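Local coordinates for lactaldehyde dehydrogenase (Escherichia coli, PDB 2IMP) that catalyses the irreversible NAD-dependent oxidation of L-lactaldehyde to L-lactate, and also oxidises glycolaldehyde, as a homotetramer of the aldehyde dehydrogenase family, at the interface of chains A and B. Coordinates in Å, arbitrary orientation; residue numbers count along the deposited sequence, not the author numbering. Chains: chain A/B, Lactaldehyde dehydrogenase.

The interface of chains A and B. Residues chain A 114, 445-446; chain B 120.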
# COMPACT_ATOMS: atom_id res chain seq x y z
N TYR A 114 4.86 7.21 18.85
CA TYR A 114 4.96 6.75 17.47
C TYR A 114 3.72 5.93 17.06
O TYR A 114 3.11 6.18 16.02
CB TYR A 114 6.24 5.92 17.27
CG TYR A 114 6.24 5.10 16.00
CD1 TYR A 114 6.47 5.69 14.75
CD2 TYR A 114 5.94 3.74 16.03
CE1 TYR A 114 6.38 4.93 13.57
CE2 TYR A 114 5.85 2.98 14.87
CZ TYR A 114 6.07 3.58 13.65
OH TYR A 114 5.93 2.82 12.51
N MET A 445 11.70 1.46 15.73
CA MET A 445 10.26 1.36 15.96
C MET A 445 9.43 1.27 14.67
O MET A 445 8.34 0.72 14.68
CB MET A 445 9.77 2.52 16.84
CG MET A 445 10.05 3.92 16.33
SD MET A 445 9.63 5.15 17.61
CE MET A 445 11.08 5.08 18.65
N GLN A 446 9.97 1.81 13.57
CA GLN A 446 9.27 1.75 12.29
C GLN A 446 9.61 0.49 11.44
O GLN A 446 9.15 0.35 10.31
CB GLN A 446 9.55 3.01 11.45
CG GLN A 446 11.00 3.20 11.03
CD GLN A 446 11.79 4.05 12.01
OE1 GLN A 446 11.72 3.86 13.22
NE2 GLN A 446 12.56 5.00 11.48
N ARG B 120 8.55 8.79 9.45
CA ARG B 120 8.98 7.40 9.36
C ARG B 120 7.98 6.50 8.62
O ARG B 120 8.12 5.27 8.64
CB ARG B 120 9.17 6.82 10.77
CG ARG B 120 10.21 7.51 11.64
CD ARG B 120 9.80 7.41 13.10
NE ARG B 120 10.88 7.72 14.04
CZ ARG B 120 10.67 8.14 15.28
NH1 ARG B 120 9.43 8.30 15.73
NH2 ARG B 120 11.70 8.36 16.09
O HOH W 1 6.57 3.68 10.20
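B:Arg120 lays its long side chain across A:Gln446, A:Met445 and A:Tyr114, meeting the first with its aliphatic part and the other two mainly with its guanidinium end. The packing is closest near the base of the arginine side chain, where CG of B:Arg120 lies 3.4 Å from the amide nitrogen NE2 of A:Gln446. The same CG of B:Arg120 is 3.8 Å from the amide carbon CD of A:Gln446. The two side chains run at about a right angle; the amide meets the CG methylene by van der Waals contact, and the amide and guanidinium planes are 54° apart and not stacked. A:Gln446 turns sharply at its second torsion (chi2 -93°), which turns the amide across the arginine methylenes. Farther out, the thioether sulfur SD of A:Met445 sits over one face of the guanidinium, displaced toward its rim and 3.7 Å from NH1 of B:Arg120. On the same methionine, CG rests against a face of the A:Tyr114 ring, so A:Met445 touches both the tyrosine and the arginine. The phenol ring itself meets the arginine more loosely: CD1 of A:Tyr114 is 4.1 Å from NH1 of B:Arg120, and the ring stands steeply to the guanidinium plane, 78° away from parallel. Beyond the ring edge a water links the two chains. Water 1 lies in the ring plane, 2.6 Å from the phenol oxygen OH of A:Tyr114, and reaches the backbone carbonyl O of B:Arg120 at 2.7 Å. Replacing B:Arg120 by an alanine is likely to strip the A:Met445 sulfur and the A:Gln446 amide of their cover from the other chain. The patch centre lies about 16 Å from the active-site A:Glu251. Repeated with the chains exchanged by the two-fold axis, this patch joins helix 98-116 and the 445-446 loop of one subunit to a loop of its neighbour, contributing to subunit association in the homotetramer.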